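Local structure of esterase (Rhizomucor miehei CAU432, 4WY8) at residues 8-13 with 298-303; 284-289 with 304-309. The protein hydrolyses carboxylic esters as a carboxylesterase of the alpha/beta hydrolase fold, probably through a serine-histidine-aspartate triad. All blocks are in the same frame, centred on the assembly; numbering follows the deposited sequence.

Contact 1: residues 8-13 with 298-303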
ATOM      1  N   LYS A   8       8.883   7.733 -11.369  1.00 28.77           N
ATOM      2  CA  LYS A   8       9.505   6.510 -11.840  1.00 27.53           C
ATOM      3  C   LYS A   8       9.595   6.554 -13.369  1.00 26.53           C
ATOM      4  O   LYS A   8       8.777   7.204 -14.027  1.00 28.33           O
ATOM      5  CB  LYS A   8       8.707   5.283 -11.359  1.00 25.84           C
ATOM      6  CG  LYS A   8       8.468   5.313  -9.850  1.00 31.06           C
ATOM      7  CD  LYS A   8       8.326   3.929  -9.251  1.00 24.48           C
ATOM      8  CE  LYS A   8       8.076   4.040  -7.751  1.00 22.60           C
ATOM      9  NZ  LYS A   8       7.219   2.936  -7.194  1.00 18.94           N
ATOM     10  N   PRO A   9      10.607   5.873 -13.932  1.00 32.00           N
ATOM     11  CA  PRO A   9      10.889   5.834 -15.376  1.00 29.01           C
ATOM     12  C   PRO A   9       9.658   5.625 -16.281  1.00 28.19           C
ATOM     13  O   PRO A   9       9.456   6.396 -17.218  1.00 33.17           O
ATOM     14  CB  PRO A   9      11.871   4.653 -15.504  1.00 27.87           C
ATOM     15  CG  PRO A   9      12.310   4.306 -14.046  1.00 27.37           C
ATOM     16  CD  PRO A   9      11.749   5.366 -13.152  1.00 22.61           C
ATOM     17  N   TYR A  10       8.861   4.598 -16.023  1.00 28.29           N
ATOM     18  CA  TYR A  10       7.690   4.320 -16.854  1.00 25.52           C
ATOM     19  C   TYR A  10       6.741   5.524 -16.900  1.00 32.27           C
ATOM     20  O   TYR A  10       6.321   5.971 -17.989  1.00 32.40           O
ATOM     21  CB  TYR A  10       6.972   3.077 -16.314  1.00 23.87           C
ATOM     22  CG  TYR A  10       5.766   2.593 -17.094  1.00 24.00           C
ATOM     23  CD1 TYR A  10       5.811   1.397 -17.812  1.00 26.05           C
ATOM     24  CD2 TYR A  10       4.563   3.294 -17.062  1.00 23.98           C
ATOM     25  CE1 TYR A  10       4.695   0.926 -18.499  1.00 19.28           C
ATOM     26  CE2 TYR A  10       3.446   2.842 -17.752  1.00 25.62           C
ATOM     27  CZ  TYR A  10       3.515   1.656 -18.461  1.00 19.14           C
ATOM     28  OH  TYR A  10       2.397   1.215 -19.134  1.00 17.25           O
ATOM     29  N   CYS A  11       6.435   6.054 -15.713  1.00 30.90           N
ATOM     30  CA  CYS A  11       5.492   7.157 -15.545  1.00 27.12           C
ATOM     31  C   CYS A  11       6.041   8.449 -16.144  1.00 31.24           C
ATOM     32  O   CYS A  11       5.287   9.259 -16.697  1.00 30.46           O
ATOM     33  CB  CYS A  11       5.161   7.345 -14.051  1.00 28.39           C
ATOM     34  SG  CYS A  11       4.009   6.082 -13.353  1.00 27.14           S
ATOM     35  N   GLN A  12       7.357   8.636 -16.042  1.00 29.88           N
ATOM     36  CA  GLN A  12       8.014   9.750 -16.720  1.00 35.38           C
ATOM     37  C   GLN A  12       7.782   9.645 -18.226  1.00 35.55           C
ATOM     38  O   GLN A  12       7.289  10.587 -18.882  1.00 31.91           O
ATOM     39  CB  GLN A  12       9.512   9.748 -16.415  1.00 34.74           C
ATOM     40  CG  GLN A  12      10.272  10.913 -17.020  1.00 35.86           C
ATOM     41  CD  GLN A  12       9.927  12.240 -16.366  1.00 45.28           C
ATOM     42  OE1 GLN A  12      10.127  12.428 -15.162  1.00 43.54           O
ATOM     43  NE2 GLN A  12       9.397  13.167 -17.161  1.00 42.41           N
ATOM     44  N   ASN A  13       8.101   8.466 -18.750  1.00 28.81           N
ATOM     45  CA  ASN A  13       7.929   8.193 -20.158  1.00 31.49           C
ATOM     46  C   ASN A  13       6.518   8.521 -20.630  1.00 34.46           C
ATOM     47  O   ASN A  13       6.341   9.205 -21.638  1.00 37.57           O
ATOM     48  CB  ASN A  13       8.225   6.725 -20.459  1.00 31.88           C
ATOM     49  CG  ASN A  13       8.128   6.417 -21.934  1.00 37.38           C
ATOM     50  OD1 ASN A  13       8.873   6.983 -22.737  1.00 42.74           O
ATOM     51  ND2 ASN A  13       7.152   5.593 -22.312  1.00 31.83           N
ATOM     52  N   THR A 298      -0.043  -1.579 -21.636  1.00 12.09           N
ATOM     53  CA  THR A 298       0.861  -2.282 -20.726  1.00 11.54           C
ATOM     54  C   THR A 298       0.645  -1.832 -19.283  1.00 13.94           C
ATOM     55  O   THR A 298      -0.083  -0.879 -19.013  1.00 12.84           O
ATOM     56  CB  THR A 298       2.318  -2.026 -21.078  1.00 14.99           C
ATOM     57  OG1 THR A 298       2.518  -0.605 -21.118  1.00 15.67           O
ATOM     58  CG2 THR A 298       2.655  -2.618 -22.445  1.00 17.68           C
ATOM     59  N   LEU A 299       1.327  -2.490 -18.361  1.00 15.50           N
ATOM     60  CA  LEU A 299       1.196  -2.183 -16.946  1.00 15.75           C
ATOM     61  C   LEU A 299       2.550  -1.870 -16.339  1.00 13.04           C
ATOM     62  O   LEU A 299       3.437  -2.716 -16.373  1.00 15.08           O
ATOM     63  CB  LEU A 299       0.543  -3.370 -16.224  1.00 10.91           C
ATOM     64  CG  LEU A 299       0.265  -3.166 -14.739  1.00 16.60           C
ATOM     65  CD1 LEU A 299      -0.754  -2.042 -14.552  1.00 11.84           C
ATOM     66  CD2 LEU A 299      -0.247  -4.475 -14.142  1.00 18.12           C
ATOM     67  N   SER A 300       2.700  -0.678 -15.759  1.00 14.65           N
ATOM     68  CA  SER A 300       3.977  -0.277 -15.164  1.00 16.56           C
ATOM     69  C   SER A 300       4.326  -1.202 -13.998  1.00 15.78           C
ATOM     70  O   SER A 300       3.448  -1.861 -13.452  1.00 11.79           O
ATOM     71  CB  SER A 300       3.935   1.179 -14.682  1.00 19.18           C
ATOM     72  OG  SER A 300       3.196   1.353 -13.488  1.00 19.59           O
ATOM     73  N   PRO A 301       5.620  -1.287 -13.645  1.00 19.06           N
ATOM     74  CA  PRO A 301       5.998  -2.089 -12.471  1.00 18.54           C
ATOM     75  C   PRO A 301       5.210  -1.686 -11.203  1.00 21.40           C
ATOM     76  O   PRO A 301       4.683  -2.551 -10.468  1.00 15.97           O
ATOM     77  CB  PRO A 301       7.496  -1.792 -12.315  1.00 23.08           C
ATOM     78  CG  PRO A 301       7.955  -1.429 -13.728  1.00 16.24           C
ATOM     79  CD  PRO A 301       6.791  -0.708 -14.340  1.00 13.98           C
ATOM     80  N   THR A 302       5.096  -0.381 -10.961  1.00 17.52           N
ATOM     81  CA  THR A 302       4.368   0.051  -9.785  1.00 16.12           C
ATOM     82  C   THR A 302       2.888  -0.289  -9.914  1.00 16.33           C
ATOM     83  O   THR A 302       2.240  -0.618  -8.916  1.00 14.35           O
ATOM     84  CB  THR A 302       4.495   1.543  -9.526  1.00 17.80           C
ATOM     85  OG1 THR A 302       5.869   1.945  -9.647  1.00 19.23           O
ATOM     86  CG2 THR A 302       3.981   1.855  -8.111  1.00 15.74           C
ATOM     87  N   GLY A 303       2.347  -0.219 -11.132  1.00 15.93           N
ATOM     88  CA  GLY A 303       0.968  -0.630 -11.361  1.00  9.81           C
ATOM     89  C   GLY A 303       0.760  -2.058 -10.877  1.00 11.48           C
ATOM     90  O   GLY A 303      -0.235  -2.382 -10.211  1.00 12.76           O
TER
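Tyr10 OH and Thr298 OG1 lie 2.7 Å apart in a hydrogen bond for which either hydroxyl could supply the proton. Tyr10 serves the contact twice, through its hydroxyl and through its ring. Thr298 OG1 sits at the edge of the ring, near its plane, while Ser300 CB lies over the centre of one face, 3.3 Å from the Tyr10 ring centroid, a close CH-pi contact. CG of Tyr10 is anti to the backbone N (chi1 -177°); the ring beyond it lies against Ser300. Pro301 CD comes up obliquely to CD1 of the same ring at 4.2 Å. Ser300 itself is an N-cap: its OG accepts from Gly303 N at 3.0 Å and caps helix 301-322, while its CB faces the tyrosine. At the other end of the contact, Lys8 crosses Thr302 at about a right angle, and Lys8 NZ donates to Thr302 OG1 over 3.0 Å. The same ammonium hydrogen-bonds Val281 O of the second subunit, its stronger polar partner, which links this N-terminal segment to the dimer interface. Helix 9-17 is thus fastened beside the start of helix 301-322, with Cys11 and Thr302 both resting on the short strand 289-290.

Contact 2: residues 284-289 with 304-309; sequences VRYLGI and SEILDH
Val284 opens the contact with its methyls pointing tip to tip at His309, CG2 lying 4.0 Å from His309 CE1 and oblique to the imidazole. Two residues on, Tyr286 carries most of the contact. Ile306 CG1 stands over the centre of one face, 3.4 Å from the Tyr286 ring centroid and 12° off the normal, a CH-pi contact made as the two side chains slide past each other in opposite directions. The hydroxyl is gripped at the ring's edge: Tyr286 OH and His309 ND1 share a hydrogen bond of 2.9 Å, with the donor left open, and a water lies 2.8 Å from Tyr286 OH. That water also gives a weak bond to Glu305 O. His309 CG is anti to its backbone N (chi1 -176°), and ND1 is the ring atom that meets the tyrosine hydroxyl. Past the corner at Leu287 and Gly288, Ile289 returns to the contact, its CD1 meeting Ile306 CD1 tip to tip at 3.9 Å. The strand 284-286 and helix segment 304-309 run nearly antiparallel, at 162°, their axes 11.4 Å apart, as expected of a helix packed on a sheet in this fold. Strand 281-286 pairs with strand 253-258 on one side and, antiparallel, with a strand of the second subunit on the other, so helix 301-322 covers the sheet where it crosses the dimer interface; there His309 stacks on His309 of that subunit.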
ATOM      1  N   VAL A 284      -3.936   5.074   0.993  1.00  9.34           N
ATOM      2  CA  VAL A 284      -2.501   5.024   0.738  1.00  8.63           C
ATOM      3  C   VAL A 284      -2.150   5.864  -0.469  1.00  9.07           C
ATOM      4  O   VAL A 284      -2.842   5.830  -1.480  1.00  9.45           O
ATOM      5  CB  VAL A 284      -2.029   3.566   0.524  1.00 10.95           C
ATOM      6  CG1 VAL A 284      -2.329   2.747   1.744  1.00  9.16           C
ATOM      7  CG2 VAL A 284      -2.772   2.944  -0.624  1.00 14.03           C
ATOM      8  N   ARG A 285      -1.079   6.632  -0.357  1.00 11.56           N
ATOM      9  CA  ARG A 285      -0.551   7.399  -1.482  1.00 11.14           C
ATOM     10  C   ARG A 285       0.688   6.691  -2.025  1.00 11.75           C
ATOM     11  O   ARG A 285       1.602   6.397  -1.259  1.00 11.61           O
ATOM     12  CB  ARG A 285      -0.195   8.820  -1.039  1.00 10.09           C
ATOM     13  CG  ARG A 285       0.493   9.644  -2.124  1.00 14.81           C
ATOM     14  CD  ARG A 285       1.208  10.841  -1.526  1.00 14.07           C
ATOM     15  NE  ARG A 285       0.279  11.790  -0.912  1.00 13.65           N
ATOM     16  CZ  ARG A 285       0.616  13.025  -0.547  1.00 17.14           C
ATOM     17  NH1 ARG A 285       1.860  13.444  -0.737  1.00 12.28           N
ATOM     18  NH2 ARG A 285      -0.284  13.835   0.008  1.00 15.08           N
ATOM     19  N   TYR A 286       0.707   6.359  -3.314  1.00 13.81           N
ATOM     20  CA  TYR A 286       1.908   5.767  -3.899  1.00 12.39           C
ATOM     21  C   TYR A 286       2.822   6.848  -4.427  1.00 14.27           C
ATOM     22  O   TYR A 286       2.378   7.736  -5.172  1.00 16.60           O
ATOM     23  CB  TYR A 286       1.550   4.784  -5.008  1.00  9.28           C
ATOM     24  CG  TYR A 286       1.310   3.376  -4.490  1.00 11.56           C
ATOM     25  CD1 TYR A 286       0.131   3.046  -3.816  1.00 11.13           C
ATOM     26  CD2 TYR A 286       2.251   2.372  -4.695  1.00  9.94           C
ATOM     27  CE1 TYR A 286      -0.087   1.750  -3.327  1.00  9.55           C
ATOM     28  CE2 TYR A 286       2.034   1.077  -4.230  1.00 12.29           C
ATOM     29  CZ  TYR A 286       0.864   0.779  -3.552  1.00  9.72           C
ATOM     30  OH  TYR A 286       0.656  -0.500  -3.104  1.00  9.20           O
ATOM     31  N   LEU A 287       4.098   6.778  -4.060  1.00 12.41           N
ATOM     32  CA  LEU A 287       5.035   7.808  -4.485  1.00 13.02           C
ATOM     33  C   LEU A 287       5.611   7.526  -5.867  1.00 18.26           C
ATOM     34  O   LEU A 287       5.709   6.364  -6.297  1.00 15.18           O
ATOM     35  CB  LEU A 287       6.165   7.964  -3.479  1.00 15.94           C
ATOM     36  CG  LEU A 287       5.920   9.056  -2.425  1.00 21.61           C
ATOM     37  CD1 LEU A 287       4.848   8.660  -1.398  1.00 16.77           C
ATOM     38  CD2 LEU A 287       7.221   9.408  -1.736  1.00 21.55           C
ATOM     39  N   GLY A 288       5.921   8.613  -6.574  1.00 15.24           N
ATOM     40  CA  GLY A 288       6.570   8.560  -7.868  1.00 16.99           C
ATOM     41  C   GLY A 288       5.716   8.137  -9.050  1.00 21.64           C
ATOM     42  O   GLY A 288       6.256   7.849 -10.120  1.00 24.19           O
ATOM     43  N   ILE A 289       4.393   8.127  -8.894  1.00 15.60           N
ATOM     44  CA  ILE A 289       3.544   7.729 -10.010  1.00 17.15           C
ATOM     45  C   ILE A 289       2.580   8.820 -10.430  1.00 19.42           C
ATOM     46  O   ILE A 289       2.283   9.758  -9.682  1.00 14.56           O
ATOM     47  CB  ILE A 289       2.710   6.451  -9.700  1.00 17.30           C
ATOM     48  CG1 ILE A 289       1.696   6.715  -8.591  1.00 14.79           C
ATOM     49  CG2 ILE A 289       3.602   5.291  -9.335  1.00 13.87           C
ATOM     50  CD1 ILE A 289       0.663   5.637  -8.496  1.00 13.69           C
ATOM     51  N   SER A 304       1.723  -2.915 -11.192  1.00 10.29           N
ATOM     52  CA  SER A 304       1.669  -4.319 -10.776  1.00 15.03           C
ATOM     53  C   SER A 304       1.771  -4.485  -9.261  1.00 12.40           C
ATOM     54  O   SER A 304       1.060  -5.333  -8.654  1.00 10.62           O
ATOM     55  CB  SER A 304       2.768  -5.121 -11.477  1.00 13.33           C
ATOM     56  OG  SER A 304       2.681  -6.497 -11.141  1.00 13.21           O
ATOM     57  N   GLU A 305       2.662  -3.710  -8.642  1.00 10.65           N
ATOM     58  CA  GLU A 305       2.732  -3.779  -7.181  1.00 14.07           C
ATOM     59  C   GLU A 305       1.373  -3.399  -6.590  1.00  9.53           C
ATOM     60  O   GLU A 305       0.848  -4.064  -5.693  1.00 10.34           O
ATOM     61  CB  GLU A 305       3.812  -2.853  -6.620  1.00 15.91           C
ATOM     62  CG  GLU A 305       5.198  -3.049  -7.212  1.00 13.84           C
ATOM     63  CD  GLU A 305       5.790  -4.438  -6.984  1.00 20.62           C
ATOM     64  OE1 GLU A 305       5.473  -5.126  -5.973  1.00 16.28           O
ATOM     65  OE2 GLU A 305       6.585  -4.853  -7.860  1.00 24.60           O
ATOM     66  N   ILE A 306       0.788  -2.346  -7.134  1.00 10.69           N
ATOM     67  CA  ILE A 306      -0.486  -1.846  -6.651  1.00  9.52           C
ATOM     68  C   ILE A 306      -1.545  -2.905  -6.791  1.00 10.12           C
ATOM     69  O   ILE A 306      -2.320  -3.110  -5.859  1.00 12.30           O
ATOM     70  CB  ILE A 306      -0.908  -0.561  -7.388  1.00 14.43           C
ATOM     71  CG1 ILE A 306      -0.065   0.624  -6.922  1.00  9.69           C
ATOM     72  CG2 ILE A 306      -2.390  -0.224  -7.166  1.00 10.37           C
ATOM     73  CD1 ILE A 306      -0.260   1.876  -7.844  1.00  9.01           C
ATOM     74  N   LEU A 307      -1.572  -3.610  -7.917  1.00  9.55           N
ATOM     75  CA  LEU A 307      -2.524  -4.723  -8.059  1.00 11.32           C
ATOM     76  C   LEU A 307      -2.290  -5.840  -7.031  1.00  9.70           C
ATOM     77  O   LEU A 307      -3.253  -6.417  -6.516  1.00 10.40           O
ATOM     78  CB  LEU A 307      -2.481  -5.302  -9.471  1.00 10.56           C
ATOM     79  CG  LEU A 307      -3.135  -4.429 -10.540  1.00 13.01           C
ATOM     80  CD1 LEU A 307      -3.240  -5.252 -11.796  1.00 18.87           C
ATOM     81  CD2 LEU A 307      -4.517  -3.971 -10.107  1.00 14.62           C
ATOM     82  N   ASP A 308      -1.032  -6.163  -6.729  1.00  7.37           N
ATOM     83  CA  ASP A 308      -0.772  -7.163  -5.689  1.00 10.19           C
ATOM     84  C   ASP A 308      -1.321  -6.707  -4.311  1.00 11.16           C
ATOM     85  O   ASP A 308      -1.876  -7.500  -3.530  1.00  8.10           O
ATOM     86  CB  ASP A 308       0.732  -7.457  -5.598  1.00 12.75           C
ATOM     87  CG  ASP A 308       1.252  -8.257  -6.803  1.00 18.77           C
ATOM     88  OD1 ASP A 308       0.431  -8.911  -7.507  1.00 15.69           O
ATOM     89  OD2 ASP A 308       2.490  -8.216  -7.043  1.00 20.50           O
ATOM     90  N   HIS A 309      -1.168  -5.417  -4.040  1.00 10.87           N
ATOM     91  CA  HIS A 309      -1.728  -4.803  -2.846  1.00  9.58           C
ATOM     92  C   HIS A 309      -3.254  -4.905  -2.780  1.00 10.55           C
ATOM     93  O   HIS A 309      -3.826  -5.369  -1.776  1.00 11.24           O
ATOM     94  CB  HIS A 309      -1.295  -3.354  -2.798  1.00  8.32           C
ATOM     95  CG  HIS A 309      -1.721  -2.644  -1.564  1.00 13.85           C
ATOM     96  ND1 HIS A 309      -1.432  -1.319  -1.340  1.00 18.13           N
ATOM     97  CD2 HIS A 309      -2.398  -3.082  -0.474  1.00 13.09           C
ATOM     98  CE1 HIS A 309      -1.909  -0.966  -0.154  1.00 20.17           C
ATOM     99  NE2 HIS A 309      -2.502  -2.014   0.384  1.00 18.62           N
TER
HETATM  100  O   HOH W   1       2.702  -2.480  -3.214  1.00 13.72           O

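Followed from the N terminus, the chain enters contact 1 at residues 8-13 and then builds almost the whole alpha/beta hydrolase core before 298-303 returns to close a loop of 284 residues. Contact 2 is far more local, closing 14 residues between 284-289 and 304-309. Because the segments alternate along the chain, the two contacts cross instead of nesting, and both draw on helix 301-322. They also touch directly: Lys8 N probably bonds to Gly288 O, and Lys8 CE packs on Leu287 O. Together they join the N-terminal helix, strand 281-286, the outermost of this chain's sheet, with the turn after it, and the C-terminal helix.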